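Local atomic coordinates of aeromonas extracellular serine protease (Aeromonas sobria, PDB entry 3WQB), a protein that cleaves peptide bonds that follow two basic residues, one of them lysine, as a calcium-binding, kexin- and furin-like secreted serine protease that probably acts as a virulence factor. Residues Q203-Q208 with P433-L438; F220-I223 with Y228-N231; S244-S249 with F507-G512. The protein carries 1 engineered substitution. All blocks are in the same frame, centred on the assembly; numbering follows the deposited sequence.

Contact 1. Residues Q203-Q208 with P433-L438; sequences QTLKAQ and PPLVQL
Leu205 and Leu435 meet through one methyl group each where the subtilisin domain faces the P-domain: Leu205 lies on the last part of helix 191-205, Leu435 beside strand 436-444 of the P-domain. The apolar part of the contact is the approach of Leu205 CD1 to Leu435 CD2 at 4.1 Å, with the two side chains crossing at about a right angle. In Leu435 the branch point CG lies anti to the backbone N (chi1 -178°), and chi2 of 68° then brings CD2 to Leu205. Trp254 touches both leucines, and Phe253 also packs on Leu435, so a larger apolar patch continues from this small surface contact. Polar groups flank it without bonding across the two segments. Lys206 NZ donates to Gln203 OE1 over 3.0 Å, from above the carbonyl plane, and a second bond from the same ammonium reaches Arg169 O; Gln203 NE2 bonds Arg169 O too, so both side chains share that carbonyl. On the P-domain side, the amide of Gln437 is bonded through NE2 to Glu201, one helical turn before Leu205, while the same NE2 lies 4.4 Å from Leu205 CD1.

Contact 2. Residues F220-I223 with Y228-N231; sequences FNKI and YVLN
Chi1 of 67° in Lys222 sets CG between the backbone N and the carbonyl carbon, and from there the extended chain passes across Val229, CD lying 4.1 Å from Val229 CG1, before its end leads away. Val229 answers with CG1 anti to its own N (chi1 -177°), which also sets CG1 3.5 Å from Ile223 O, and the side chains of Lys222 and Val229 cross obliquely. Both belong to a tight beta hairpin made of strands 222-225 and 228-233, the first of which forms the edge of a four-stranded antiparallel sheet. Ile223 and Leu230 are its hydrogen-bonded pair here: Ile223 N donates to Leu230 O at 3.0 Å, and Leu230 N returns a bond of 2.8 Å to Ile223 O. The side chains of this pair leave on the same face of the sheet, where Ile223 CG1 approaches Leu230 CB to 4.2 Å; both residues are buried. Lys222 and Asn231 project from the other face, their CB atoms 4.1 Å apart, before the amide and the ammonium lead away. On its far side strand 228-233 pairs with P-domain strand 559-565, Val229 bonding Leu564 and Asn231 bonding Ser562 through the backbone, so this hairpin of the subtilisin domain adds two strands to a sheet shared with the P-domain. Close C-H contacts accompany the paired carbonyls: Lys222 CA lies 3.3 Å from Leu230 O, and Val229 CA the same distance from Ile223 O.

Contact 3. Residues S244-S249 with F507-G512; sequences SNLDPS and FNSLVG
Leu246 reaches from a loop of the subtilisin domain into a turn of the P-domain, its two methyls dividing the work. Leu246 CD2 lies 3.7 Å from Leu510 CD1, and the two leucine side chains slide past each other in opposite directions. Leu246 CD1 rests 3.4 Å from Ser509 OG and touches Asn508 CB at 4.2 Å. The leucines share one shape: CG anti to the carbonyl carbon (chi1 -65° in Leu246, -63° in Leu510) and an extended second torsion. Met531 and Leu504 extend the apolar surroundings of Leu246.

The P-domain turn is shaped by an Asx turn of its own and by bonds from Arg232 to Phe507 O and Asn508 O. Asn508, with chi1 of 55°, folds its amide back so that OD1 accepts from Leu510 N at 3.0 Å, in the carbonyl plane and on a lone pair; ND2 is left to bond Ser505 O. The Asn508 side chain is about 8 Å from that of Asp488, a ligand of the P-domain calcium ion. Leu510 is the centre of an inverse gamma turn, and Val511 takes the N-cap position of helix 512-520. In the opposing loop Asp247 makes an Asx turn as well, OD1 accepting from Ser249 N from above the carboxylate plane, while OD2 is bonded to Met180 N.

No hydrogen bond joins the two segments. The hydroxyl of Ser509 is bonded to Val182 O of the subtilisin domain, so a buried polar atom can lie against a methyl of Leu246 with its bonding met, and the contact itself is apolar packing between two turns, each with its own Asx bond, at the domain interface.

Contacts 1 and 3 each join the subtilisin domain to the P-domain, and their segments alternate along the chain; contact 2 lies wholly within the first domain, nested inside the long loop closed by contact 1, and closes before contact 3 opens. Contacts 2 and 3 have centres 12 Å apart and touch directly, Ile223 CD1 packing on Ser509 CB at 3.8 Å and Leu230 CD2 on Val511 CG2 at 4.0 Å. Contact 1 is 37 Å from contact 2 between centres. The domains thus meet at two separate places: near helix 191-205 and strand 436-444, and, 29 Å away between centres, at contact 3 beside the sheet that the hairpin forms with strands 559-565 and 571-576.

Contact 1. Residues Q203-Q208 with P433-L438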
loop_
_atom_site.group_PDB
_atom_site.type_symbol
_atom_site.label_atom_id
_atom_site.label_comp_id
_atom_site.label_asym_id
_atom_site.label_seq_id
_atom_site.Cartn_x
_atom_site.Cartn_y
_atom_site.Cartn_z
ATOM N N GLN A 203 6.642 -11.222 -12.274
ATOM C CA GLN A 203 7.782 -11.031 -11.398
ATOM C C GLN A 203 7.675 -11.818 -10.097
ATOM O O GLN A 203 8.681 -12.265 -9.553
ATOM C CB GLN A 203 7.962 -9.545 -11.110
ATOM C CG GLN A 203 8.611 -8.786 -12.278
ATOM C CD GLN A 203 10.087 -9.114 -12.410
ATOM O OE1 GLN A 203 10.479 -9.960 -13.215
ATOM N NE2 GLN A 203 10.905 -8.473 -11.591
ATOM N N THR A 204 6.456 -11.972 -9.592
ATOM C CA THR A 204 6.244 -12.718 -8.352
ATOM C C THR A 204 6.409 -14.225 -8.573
ATOM O O THR A 204 7.061 -14.905 -7.773
ATOM C CB THR A 204 4.853 -12.432 -7.749
ATOM O OG1 THR A 204 4.740 -11.040 -7.421
ATOM C CG2 THR A 204 4.627 -13.259 -6.481
ATOM N N LEU A 205 5.817 -14.734 -9.651
ATOM C CA LEU A 205 5.716 -16.194 -9.843
ATOM C C LEU A 205 6.891 -16.887 -10.533
ATOM O O LEU A 205 6.867 -18.098 -10.701
ATOM C CB LEU A 205 4.388 -16.551 -10.522
ATOM C CG LEU A 205 3.144 -16.191 -9.692
ATOM C CD1 LEU A 205 1.879 -16.577 -10.433
ATOM C CD2 LEU A 205 3.155 -16.800 -8.275
ATOM N N LYS A 206 7.935 -16.154 -10.873
ATOM C CA LYS A 206 9.074 -16.774 -11.556
ATOM C C LYS A 206 10.042 -17.402 -10.559
ATOM O O LYS A 206 9.899 -17.243 -9.350
ATOM C CB LYS A 206 9.803 -15.729 -12.385
ATOM C CG LYS A 206 10.321 -14.591 -11.534
ATOM C CD LYS A 206 11.032 -13.564 -12.349
ATOM C CE LYS A 206 11.743 -12.631 -11.410
ATOM N NZ LYS A 206 12.635 -11.670 -12.109
ATOM N N ALA A 207 11.044 -18.108 -11.077
ATOM C CA ALA A 207 12.168 -18.536 -10.252
ATOM C C ALA A 207 12.856 -17.302 -9.661
ATOM O O ALA A 207 12.980 -16.273 -10.337
ATOM C CB ALA A 207 13.154 -19.348 -11.079
ATOM N N GLN A 208 13.303 -17.413 -8.412
ATOM C CA GLN A 208 13.849 -16.272 -7.668
ATOM C C GLN A 208 12.812 -15.145 -7.674
ATOM O O GLN A 208 13.112 -14.000 -8.032
ATOM C CB GLN A 208 15.189 -15.792 -8.260
ATOM C CG GLN A 208 16.438 -16.571 -7.825
ATOM C CD GLN A 208 16.269 -18.076 -7.901
ATOM O OE1 GLN A 208 15.986 -18.730 -6.896
ATOM N NE2 GLN A 208 16.421 -18.633 -9.101
ATOM N N PRO A 433 2.278 -25.765 -2.961
ATOM C CA PRO A 433 2.031 -26.109 -4.367
ATOM C C PRO A 433 1.762 -24.851 -5.206
ATOM O O PRO A 433 1.628 -23.762 -4.639
ATOM C CB PRO A 433 0.784 -27.000 -4.311
ATOM C CG PRO A 433 0.413 -27.152 -2.879
ATOM C CD PRO A 433 1.182 -26.178 -2.070
ATOM N N PRO A 434 1.691 -24.976 -6.543
ATOM C CA PRO A 434 1.540 -23.785 -7.383
ATOM C C PRO A 434 0.262 -22.996 -7.099
ATOM O O PRO A 434 -0.755 -23.558 -6.685
ATOM C CB PRO A 434 1.530 -24.361 -8.806
ATOM C CG PRO A 434 2.328 -25.606 -8.686
ATOM C CD PRO A 434 1.902 -26.180 -7.372
ATOM N N LEU A 435 0.337 -21.688 -7.304
ATOM C CA LEU A 435 -0.829 -20.828 -7.164
ATOM C C LEU A 435 -1.884 -21.188 -8.209
ATOM O O LEU A 435 -1.569 -21.356 -9.395
ATOM C CB LEU A 435 -0.425 -19.362 -7.352
ATOM C CG LEU A 435 -1.564 -18.335 -7.174
ATOM C CD1 LEU A 435 -2.046 -18.245 -5.735
ATOM C CD2 LEU A 435 -1.122 -16.968 -7.666
ATOM N N VAL A 436 -3.126 -21.310 -7.750
ATOM C CA VAL A 436 -4.283 -21.449 -8.613
ATOM C C VAL A 436 -5.113 -20.183 -8.459
ATOM O O VAL A 436 -5.475 -19.781 -7.345
ATOM C CB VAL A 436 -5.134 -22.675 -8.210
ATOM C CG1 VAL A 436 -6.420 -22.732 -9.027
ATOM C CG2 VAL A 436 -4.333 -23.961 -8.388
ATOM N N GLN A 437 -5.391 -19.541 -9.586
ATOM C CA GLN A 437 -6.268 -18.380 -9.624
ATOM C C GLN A 437 -7.561 -18.817 -10.299
ATOM O O GLN A 437 -7.609 -18.996 -11.531
ATOM C CB GLN A 437 -5.601 -17.249 -10.405
ATOM C CG GLN A 437 -4.274 -16.822 -9.812
ATOM C CD GLN A 437 -3.575 -15.791 -10.653
ATOM O OE1 GLN A 437 -4.061 -14.673 -10.795
ATOM N NE2 GLN A 437 -2.430 -16.157 -11.216
ATOM N N LEU A 438 -8.604 -19.016 -9.498
ATOM C CA LEU A 438 -9.862 -19.490 -10.049
ATOM C C LEU A 438 -10.456 -18.426 -10.961
ATOM O O LEU A 438 -10.262 -17.233 -10.735
ATOM C CB LEU A 438 -10.858 -19.871 -8.946
ATOM C CG LEU A 438 -10.526 -21.081 -8.073
ATOM C CD1 LEU A 438 -11.645 -21.334 -7.082
ATOM C CD2 LEU A 438 -10.287 -22.332 -8.914
#

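Contact 2. Residues F220-I223 with Y228-N231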
loop_
_atom_site.group_PDB
_atom_site.type_symbol
_atom_site.label_atom_id
_atom_site.label_comp_id
_atom_site.label_asym_id
_atom_site.label_seq_id
_atom_site.Cartn_x
_atom_site.Cartn_y
_atom_site.Cartn_z
ATOM N N PHE A 220 -5.865 6.896 8.668
ATOM C CA PHE A 220 -6.858 6.613 9.710
ATOM C C PHE A 220 -7.723 7.827 10.036
ATOM O O PHE A 220 -8.918 7.685 10.223
ATOM C CB PHE A 220 -6.258 6.032 10.991
ATOM C CG PHE A 220 -7.247 5.222 11.771
ATOM C CD1 PHE A 220 -8.124 5.836 12.672
ATOM C CD2 PHE A 220 -7.341 3.846 11.574
ATOM C CE1 PHE A 220 -9.079 5.083 13.371
ATOM C CE2 PHE A 220 -8.278 3.088 12.268
ATOM C CZ PHE A 220 -9.152 3.709 13.170
ATOM N N ASN A 221 -7.101 9.003 10.047
ATOM C CA ASN A 221 -7.777 10.232 10.442
ATOM C C ASN A 221 -7.918 11.264 9.323
ATOM O O ASN A 221 -8.937 11.959 9.230
ATOM C CB ASN A 221 -7.047 10.856 11.637
ATOM C CG ASN A 221 -6.963 9.915 12.823
ATOM O OD1 ASN A 221 -5.871 9.556 13.279
ATOM N ND2 ASN A 221 -8.115 9.503 13.325
ATOM N N LYS A 222 -6.893 11.382 8.480
ATOM C CA LYS A 222 -6.887 12.413 7.449
ATOM C C LYS A 222 -6.263 11.902 6.171
ATOM O O LYS A 222 -5.382 11.037 6.199
ATOM C CB LYS A 222 -6.159 13.688 7.926
ATOM C CG LYS A 222 -4.664 13.542 8.165
ATOM C CD LYS A 222 -4.086 14.847 8.692
ATOM C CE LYS A 222 -2.559 14.806 8.793
ATOM N NZ LYS A 222 -2.044 16.071 9.373
ATOM N N ILE A 223 -6.733 12.438 5.051
ATOM C CA ILE A 223 -6.109 12.192 3.761
ATOM C C ILE A 223 -5.782 13.510 3.085
ATOM O O ILE A 223 -6.395 14.546 3.370
ATOM C CB ILE A 223 -6.976 11.302 2.830
ATOM C CG1 ILE A 223 -8.347 11.938 2.547
ATOM C CG2 ILE A 223 -7.111 9.895 3.423
ATOM C CD1 ILE A 223 -9.003 11.440 1.264
ATOM N N TYR A 228 -5.427 19.570 -1.067
ATOM C CA TYR A 228 -6.413 19.667 0.020
ATOM C C TYR A 228 -6.176 18.576 1.048
ATOM O O TYR A 228 -5.712 17.488 0.712
ATOM C CB TYR A 228 -7.847 19.534 -0.508
ATOM C CG TYR A 228 -8.342 20.725 -1.300
ATOM C CD1 TYR A 228 -7.979 20.896 -2.638
ATOM C CD2 TYR A 228 -9.183 21.678 -0.716
ATOM C CE1 TYR A 228 -8.431 21.988 -3.374
ATOM C CE2 TYR A 228 -9.647 22.775 -1.446
ATOM C CZ TYR A 228 -9.266 22.923 -2.772
ATOM O OH TYR A 228 -9.717 24.001 -3.499
ATOM N N VAL A 229 -6.491 18.874 2.303
ATOM C CA VAL A 229 -6.503 17.873 3.363
ATOM C C VAL A 229 -7.938 17.729 3.864
ATOM O O VAL A 229 -8.615 18.727 4.138
ATOM C CB VAL A 229 -5.553 18.233 4.538
ATOM C CG1 VAL A 229 -5.531 17.122 5.582
ATOM C CG2 VAL A 229 -4.137 18.500 4.045
ATOM N N LEU A 230 -8.398 16.485 3.959
ATOM C CA LEU A 230 -9.746 16.176 4.435
ATOM C C LEU A 230 -9.702 15.326 5.692
ATOM O O LEU A 230 -8.896 14.403 5.798
ATOM C CB LEU A 230 -10.561 15.421 3.373
ATOM C CG LEU A 230 -10.780 16.048 2.000
ATOM C CD1 LEU A 230 -9.592 15.742 1.085
ATOM C CD2 LEU A 230 -12.084 15.506 1.399
ATOM N N ASN A 231 -10.589 15.631 6.635
ATOM C CA ASN A 231 -10.789 14.802 7.817
ATOM C C ASN A 231 -12.214 14.987 8.308
ATOM O O ASN A 231 -12.810 16.041 8.081
ATOM C CB ASN A 231 -9.796 15.170 8.934
ATOM C CG ASN A 231 -10.069 16.542 9.538
ATOM O OD1 ASN A 231 -9.720 17.569 8.964
ATOM N ND2 ASN A 231 -10.696 16.553 10.705
#

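Contact 3. Residues S244-S249 with F507-G512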
loop_
_atom_site.group_PDB
_atom_site.type_symbol
_atom_site.label_atom_id
_atom_site.label_comp_id
_atom_site.label_asym_id
_atom_site.label_seq_id
_atom_site.Cartn_x
_atom_site.Cartn_y
_atom_site.Cartn_z
ATOM N N SER A 244 -7.831 0.620 3.710
ATOM C CA SER A 244 -6.757 0.248 2.786
ATOM C C SER A 244 -7.182 -0.451 1.485
ATOM O O SER A 244 -6.352 -0.647 0.587
ATOM C CB SER A 244 -5.701 -0.569 3.533
ATOM O OG SER A 244 -6.267 -1.692 4.176
ATOM N N ASN A 245 -8.457 -0.827 1.387
ATOM C CA ASN A 245 -9.015 -1.331 0.126
ATOM C C ASN A 245 -9.440 -0.220 -0.846
ATOM O O ASN A 245 -9.820 -0.509 -1.979
ATOM C CB ASN A 245 -10.198 -2.282 0.381
ATOM C CG ASN A 245 -9.794 -3.753 0.424
ATOM O OD1 ASN A 245 -8.929 -4.191 -0.322
ATOM N ND2 ASN A 245 -10.468 -4.532 1.268
ATOM N N LEU A 246 -9.392 1.047 -0.425
ATOM C CA LEU A 246 -9.822 2.120 -1.334
ATOM C C LEU A 246 -8.877 2.348 -2.512
ATOM O O LEU A 246 -9.329 2.617 -3.623
ATOM C CB LEU A 246 -10.076 3.434 -0.601
ATOM C CG LEU A 246 -11.227 3.459 0.399
ATOM C CD1 LEU A 246 -11.287 4.820 1.090
ATOM C CD2 LEU A 246 -12.556 3.113 -0.269
ATOM N N ASP A 247 -7.574 2.239 -2.280
ATOM C CA ASP A 247 -6.602 2.401 -3.358
ATOM C C ASP A 247 -6.604 1.105 -4.167
ATOM O O ASP A 247 -6.267 0.051 -3.624
ATOM C CB ASP A 247 -5.216 2.697 -2.771
ATOM C CG ASP A 247 -4.106 2.720 -3.822
ATOM O OD1 ASP A 247 -4.333 2.344 -4.999
ATOM O OD2 ASP A 247 -2.985 3.124 -3.444
ATOM N N PRO A 248 -7.033 1.169 -5.445
ATOM C CA PRO A 248 -7.166 -0.060 -6.248
ATOM C C PRO A 248 -5.923 -0.970 -6.283
ATOM O O PRO A 248 -6.057 -2.194 -6.329
ATOM C CB PRO A 248 -7.510 0.463 -7.651
ATOM C CG PRO A 248 -7.075 1.889 -7.657
ATOM C CD PRO A 248 -7.292 2.378 -6.258
ATOM N N SER A 249 -4.730 -0.389 -6.230
ATOM C CA SER A 249 -3.509 -1.191 -6.285
ATOM C C SER A 249 -3.353 -2.098 -5.068
ATOM O O SER A 249 -2.689 -3.135 -5.135
ATOM C CB SER A 249 -2.287 -0.288 -6.400
ATOM O OG SER A 249 -2.375 0.495 -7.572
ATOM N N PHE A 507 -18.093 5.012 6.617
ATOM C CA PHE A 507 -17.598 6.327 7.066
ATOM C C PHE A 507 -16.161 6.539 6.616
ATOM O O PHE A 507 -15.375 7.259 7.231
ATOM C CB PHE A 507 -17.781 6.543 8.582
ATOM C CG PHE A 507 -19.147 6.145 9.084
ATOM C CD1 PHE A 507 -20.291 6.363 8.309
ATOM C CD2 PHE A 507 -19.291 5.548 10.329
ATOM C CE1 PHE A 507 -21.549 5.976 8.773
ATOM C CE2 PHE A 507 -20.546 5.160 10.797
ATOM C CZ PHE A 507 -21.674 5.380 10.022
ATOM N N ASN A 508 -15.846 5.888 5.506
ATOM C CA ASN A 508 -14.578 6.065 4.825
ATOM C C ASN A 508 -14.543 7.364 4.023
ATOM O O ASN A 508 -15.467 8.187 4.109
ATOM C CB ASN A 508 -14.341 4.869 3.918
ATOM C CG ASN A 508 -15.486 4.659 2.969
ATOM O OD1 ASN A 508 -15.714 5.472 2.071
ATOM N ND2 ASN A 508 -16.242 3.578 3.180
ATOM N N SER A 509 -13.463 7.556 3.277
ATOM C CA SER A 509 -13.200 8.815 2.592
ATOM C C SER A 509 -13.855 8.970 1.220
ATOM O O SER A 509 -13.544 9.921 0.504
ATOM C CB SER A 509 -11.688 9.053 2.490
ATOM O OG SER A 509 -11.099 8.163 1.555
ATOM N N LEU A 510 -14.757 8.058 0.851
ATOM C CA LEU A 510 -15.474 8.184 -0.426
ATOM C C LEU A 510 -16.562 9.254 -0.383
ATOM O O LEU A 510 -17.727 8.994 -0.691
ATOM C CB LEU A 510 -16.045 6.835 -0.886
ATOM C CG LEU A 510 -15.016 5.743 -1.171
ATOM C CD1 LEU A 510 -15.717 4.445 -1.528
ATOM C CD2 LEU A 510 -14.065 6.177 -2.283
ATOM N N VAL A 511 -16.148 10.468 -0.044
ATOM C CA VAL A 511 -17.061 11.604 0.131
ATOM C C VAL A 511 -17.202 12.458 -1.141
ATOM O O VAL A 511 -17.788 13.547 -1.106
ATOM C CB VAL A 511 -16.606 12.488 1.322
ATOM C CG1 VAL A 511 -16.626 11.696 2.632
ATOM C CG2 VAL A 511 -15.211 13.090 1.057
ATOM N N GLY A 512 -16.675 11.951 -2.255
ATOM C CA GLY A 512 -16.634 12.683 -3.514
ATOM C C GLY A 512 -17.979 13.072 -4.089
ATOM O O GLY A 512 -18.064 14.046 -4.842
#